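Local structure of hypothetical protein Ta0108 (Thermoplasma acidophilum, 1RLK) at residues K4-V9 with R52-K57; A8-L13 with N59-I64. The protein probably hydrolyses peptidyl-tRNAs that drop off the ribosome, releasing the tRNA and the N-acyl amino acid, as a member of the PTH2 family. One frame throughout, in Å; residues are numbered along the deposited sequence.

Interaction 1: residues K4-V9 with R52-K57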
# COMPACT_ATOMS: atom_id res chain seq x y z
N LYS A 4 -5.62 5.21 9.28
CA LYS A 4 -4.34 4.57 9.01
C LYS A 4 -4.16 4.32 7.51
O LYS A 4 -5.12 4.27 6.76
CB LYS A 4 -4.23 3.23 9.76
CG LYS A 4 -4.62 3.27 11.26
CD LYS A 4 -3.43 3.38 12.19
CE LYS A 4 -3.82 3.18 13.66
NZ LYS A 4 -3.47 1.82 14.17
N MET A 5 -2.92 4.17 7.10
CA MET A 5 -2.58 3.63 5.79
C MET A 5 -2.01 2.23 5.97
O MET A 5 -1.35 1.99 6.96
CB MET A 5 -1.56 4.56 5.12
CG MET A 5 -0.89 3.96 3.92
SD MET A 5 0.18 5.13 3.10
CE MET A 5 -0.92 6.32 2.68
N VAL A 6 -2.28 1.30 5.05
CA VAL A 6 -1.64 -0.00 5.06
C VAL A 6 -0.82 -0.18 3.79
O VAL A 6 -1.28 0.19 2.72
CB VAL A 6 -2.68 -1.16 5.07
CG1 VAL A 6 -1.98 -2.52 5.10
CG2 VAL A 6 -3.63 -1.00 6.19
N ILE A 7 0.36 -0.76 3.91
CA ILE A 7 1.11 -1.20 2.75
C ILE A 7 1.42 -2.66 2.89
O ILE A 7 1.98 -3.08 3.90
CB ILE A 7 2.42 -0.38 2.57
CG1 ILE A 7 2.12 1.11 2.58
CG2 ILE A 7 3.09 -0.77 1.26
CD1 ILE A 7 2.33 1.77 3.92
N ALA A 8 1.05 -3.44 1.89
CA ALA A 8 1.27 -4.87 1.88
C ALA A 8 2.40 -5.18 0.91
O ALA A 8 2.33 -4.82 -0.26
CB ALA A 8 -0.01 -5.61 1.48
N VAL A 9 3.42 -5.88 1.42
CA VAL A 9 4.69 -6.10 0.76
C VAL A 9 4.84 -7.57 0.41
O VAL A 9 4.59 -8.43 1.25
CB VAL A 9 5.83 -5.69 1.69
CG1 VAL A 9 7.20 -5.91 1.05
CG2 VAL A 9 5.64 -4.25 2.12
N ARG A 52 0.03 7.59 10.44
CA ARG A 52 0.29 6.23 10.87
C ARG A 52 0.10 5.22 9.76
O ARG A 52 -0.85 5.29 9.00
CB ARG A 52 -0.62 5.85 12.04
CG ARG A 52 -0.35 6.69 13.28
CD ARG A 52 0.54 6.00 14.28
NE ARG A 52 -0.11 4.83 14.88
CZ ARG A 52 -1.07 4.88 15.80
NH1 ARG A 52 -1.51 6.05 16.27
NH2 ARG A 52 -1.58 3.75 16.27
N LYS A 53 1.01 4.25 9.72
CA LYS A 53 1.08 3.24 8.68
C LYS A 53 1.25 1.87 9.29
O LYS A 53 1.98 1.71 10.29
CB LYS A 53 2.27 3.53 7.76
CG LYS A 53 2.10 4.79 6.95
CD LYS A 53 3.37 5.17 6.22
CE LYS A 53 3.28 6.53 5.60
NZ LYS A 53 3.15 7.64 6.60
N ILE A 54 0.56 0.89 8.71
CA ILE A 54 0.70 -0.51 9.06
C ILE A 54 1.35 -1.19 7.85
O ILE A 54 0.89 -1.00 6.73
CB ILE A 54 -0.70 -1.11 9.30
CG1 ILE A 54 -1.38 -0.45 10.51
CG2 ILE A 54 -0.62 -2.62 9.48
CD1 ILE A 54 -2.85 -0.69 10.56
N VAL A 55 2.43 -1.94 8.06
CA VAL A 55 3.10 -2.66 6.98
C VAL A 55 2.97 -4.16 7.22
O VAL A 55 3.45 -4.68 8.23
CB VAL A 55 4.59 -2.26 6.86
CG1 VAL A 55 5.24 -2.92 5.67
CG2 VAL A 55 4.72 -0.74 6.81
N VAL A 56 2.29 -4.84 6.31
CA VAL A 56 2.13 -6.28 6.36
C VAL A 56 2.89 -6.92 5.22
O VAL A 56 3.28 -6.25 4.24
CB VAL A 56 0.64 -6.69 6.31
CG1 VAL A 56 -0.09 -6.17 7.53
CG2 VAL A 56 -0.07 -6.19 5.00
N LYS A 57 3.11 -8.22 5.34
CA LYS A 57 3.73 -8.98 4.28
C LYS A 57 2.74 -10.01 3.73
O LYS A 57 1.87 -10.48 4.45
CB LYS A 57 5.04 -9.61 4.75
CG LYS A 57 4.94 -10.66 5.84
CD LYS A 57 6.33 -11.11 6.28
CE LYS A 57 6.32 -11.75 7.67
NZ LYS A 57 7.35 -12.82 7.80
O HOH W 1 -1.00 1.17 14.05
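Lys4 and Arg52 lie side by side and point the same way, so that Lys4 CE passes over one face of the Arg52 guanidinium. The two cationic tips come close, with Lys4 NZ 3.4 Å from Arg52 NH2, a pairing that would be unfavourable without relief. Lys4 NZ finds it in a salt bridge to Glu104 and in a water 2.6 Å from NZ, which Arg52 NH2 reaches weakly. A methionine in place of Lys4 would probably leave Glu104 without its cationic mate and the water without the ammonium that donates to it.

Further along, the strands run parallel and in register, and side chains alternate between the two faces. On the face of Val6, Ala8, Ile54 and Val56, Val56 CG2 stands in the crowded position between its backbone N and carbonyl carbon, which brings it to 3.6 Å from Ala8 CB and 4.1 Å from Val6 CG1. On the other face Val9 CG2 meets Val55 CG1 at 3.8 Å, the two side chains crossing obliquely. A ladder of five backbone bonds joins the strands, from Met5 N to Arg52 O (3.0 Å) through to Val9 N to Val56 O (2.8 Å). As parallel pairing requires, Met5 and Ile7 each send N and O to two different residues: Met5 to Arg52 and Ile54, Ile7 to Ile54 and Val56.

Helix 17-38 covers Met5, Ile7 and Val9, with Trp46 of helix 40-48 beside Met5 and Lys53. Helix 104-111 packs on Val6 and Ile54 across the sheet, where strand 3-10 is inner, bonded also to strand 94-103, and strand 53-58 is outermost.

Interaction 2: residues A8-L13 with N59-I64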
# COMPACT_ATOMS: atom_id res chain seq x y z
N ALA A 8 1.05 -3.44 1.89
CA ALA A 8 1.27 -4.87 1.88
C ALA A 8 2.40 -5.18 0.91
O ALA A 8 2.33 -4.82 -0.26
CB ALA A 8 -0.01 -5.61 1.48
N VAL A 9 3.42 -5.88 1.42
CA VAL A 9 4.69 -6.10 0.76
C VAL A 9 4.84 -7.57 0.41
O VAL A 9 4.59 -8.43 1.25
CB VAL A 9 5.83 -5.69 1.69
CG1 VAL A 9 7.20 -5.91 1.05
CG2 VAL A 9 5.64 -4.25 2.12
N ARG A 10 5.23 -7.88 -0.83
CA ARG A 10 5.55 -9.25 -1.25
C ARG A 10 6.82 -9.77 -0.58
O ARG A 10 7.84 -9.07 -0.57
CB ARG A 10 5.74 -9.34 -2.77
CG ARG A 10 4.46 -9.29 -3.55
CD ARG A 10 4.65 -9.36 -5.08
NE ARG A 10 5.30 -10.60 -5.51
CZ ARG A 10 5.58 -10.92 -6.77
NH1 ARG A 10 5.30 -10.08 -7.76
NH2 ARG A 10 6.14 -12.07 -7.07
N LYS A 11 6.75 -10.99 -0.04
CA LYS A 11 7.89 -11.61 0.65
C LYS A 11 8.66 -12.57 -0.26
O LYS A 11 9.78 -12.95 0.06
CB LYS A 11 7.44 -12.32 1.94
CG LYS A 11 6.45 -13.49 1.75
CD LYS A 11 6.39 -14.46 2.95
CE LYS A 11 5.58 -13.91 4.11
NZ LYS A 11 4.40 -14.77 4.47
N ASP A 12 8.06 -12.96 -1.38
CA ASP A 12 8.69 -13.90 -2.33
C ASP A 12 9.70 -13.28 -3.32
O ASP A 12 10.22 -13.98 -4.19
CB ASP A 12 7.61 -14.67 -3.12
CG ASP A 12 6.75 -13.76 -3.99
OD1 ASP A 12 6.72 -12.54 -3.75
OD2 ASP A 12 6.04 -14.18 -4.93
N LEU A 13 9.99 -11.99 -3.18
CA LEU A 13 10.89 -11.32 -4.13
C LEU A 13 12.35 -11.17 -3.66
O LEU A 13 13.18 -10.66 -4.41
CB LEU A 13 10.34 -9.93 -4.47
CG LEU A 13 9.07 -9.92 -5.31
CD1 LEU A 13 8.66 -8.47 -5.54
CD2 LEU A 13 9.25 -10.66 -6.63
N ASN A 59 2.31 -13.37 0.69
CA ASN A 59 3.12 -14.47 0.16
C ASN A 59 3.50 -14.31 -1.30
O ASN A 59 4.57 -14.75 -1.72
CB ASN A 59 2.37 -15.79 0.33
CG ASN A 59 2.34 -16.25 1.76
OD1 ASN A 59 3.30 -16.03 2.51
ND2 ASN A 59 1.24 -16.89 2.16
N ASP A 60 2.61 -13.71 -2.08
CA ASP A 60 2.83 -13.68 -3.51
C ASP A 60 1.95 -12.66 -4.22
O ASP A 60 1.19 -11.91 -3.60
CB ASP A 60 2.67 -15.10 -4.12
CG ASP A 60 1.35 -15.75 -3.76
OD1 ASP A 60 0.32 -15.05 -3.66
OD2 ASP A 60 1.26 -16.98 -3.57
N LEU A 61 2.09 -12.62 -5.54
CA LEU A 61 1.37 -11.67 -6.37
C LEU A 61 -0.12 -11.85 -6.24
O LEU A 61 -0.87 -10.88 -6.18
CB LEU A 61 1.82 -11.83 -7.83
CG LEU A 61 1.30 -10.75 -8.77
CD1 LEU A 61 1.63 -9.37 -8.22
CD2 LEU A 61 1.92 -10.96 -10.15
N ASP A 62 -0.58 -13.09 -6.18
CA ASP A 62 -2.02 -13.34 -6.02
C ASP A 62 -2.61 -12.61 -4.82
O ASP A 62 -3.70 -12.05 -4.90
CB ASP A 62 -2.29 -14.85 -5.93
CG ASP A 62 -2.19 -15.54 -7.28
OD1 ASP A 62 -2.84 -15.06 -8.24
OD2 ASP A 62 -1.47 -16.56 -7.47
N GLU A 63 -1.89 -12.58 -3.71
CA GLU A 63 -2.39 -11.87 -2.53
C GLU A 63 -2.47 -10.38 -2.79
O GLU A 63 -3.45 -9.75 -2.44
CB GLU A 63 -1.52 -12.13 -1.29
CG GLU A 63 -1.31 -13.59 -0.92
CD GLU A 63 -2.60 -14.33 -0.61
OE1 GLU A 63 -3.59 -13.68 -0.20
OE2 GLU A 63 -2.61 -15.57 -0.78
N ILE A 64 -1.43 -9.81 -3.40
CA ILE A 64 -1.48 -8.41 -3.85
C ILE A 64 -2.75 -8.12 -4.67
O ILE A 64 -3.44 -7.13 -4.43
CB ILE A 64 -0.23 -8.07 -4.71
CG1 ILE A 64 1.06 -8.19 -3.89
CG2 ILE A 64 -0.33 -6.66 -5.30
CD1 ILE A 64 1.21 -7.12 -2.81
O HOH W 2 3.77 -14.53 -7.05
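The N-terminal turn of helix 61-74 meets the C-terminal end of strand 3-10 through Arg10, whose aliphatic part crosses Ile64 at about a right angle, Arg10 CG lying 3.6 Å from Ile64 CG1. Beyond it the guanidinium is held from several directions. Leu61 CB lies over one face and Leu13 CD2 over the opposite one, both offset toward the rim. In its plane, Asp12 is gripped side-on by two nitrogens: Arg10 NE bonds to the syn lone pair of Asp12 OD1 at 3.0 Å, whereas Arg10 NH2 meets Asp12 OD2 from above the carboxylate plane. Arg10 NH1 bonds to the carbonyl oxygen of Ile94, which would further restrict rotation of the group.

A water links the carboxylate to the helix, donating to Asp12 OD2 at 3.1 Å and accepting from Leu61 N at 3.0 Å. Asp60 is the N-cap; its OD1 accepts a weak bond from Glu63 N.

Nearer the solvent, Lys11 runs alongside Asn59, and its NZ bonds to Asn59 OD1 at 2.6 Å, tilted 27° from the amide plane. Bends at chi3 and chi4 turn the ammonium onto that oxygen. Deeper in, Ile64 CD1 packs 3.6 Å from Ala8 O, while the Ile64 side chain also touches Val58, Ile94 and Ile97. Such a capped helix, following directly on a parallel strand and resting on the C-terminal end of its neighbour, is characteristic of alpha/beta folds.

Overall arrangement
From the N terminus the chain lays down strand 3-10, turns through helices 17-38 and 40-48, and returns as strand 53-58, where interaction 1 closes a beta-alpha-beta crossover between neighbouring parallel strands. A few residues on, the chain enters helix 61-74, and interaction 2 closes a second, slightly shifted loop back to the end of the first strand. The two loops cross rather than nest, since both ends of the second lie further along the chain than those of the first; they share Ala8 and Val9. They also touch directly, Lys57 CD packing 3.6 Å from Lys11 CE. Together they fasten the edge strand and the helix after it to the same inner strand of the mixed sheet.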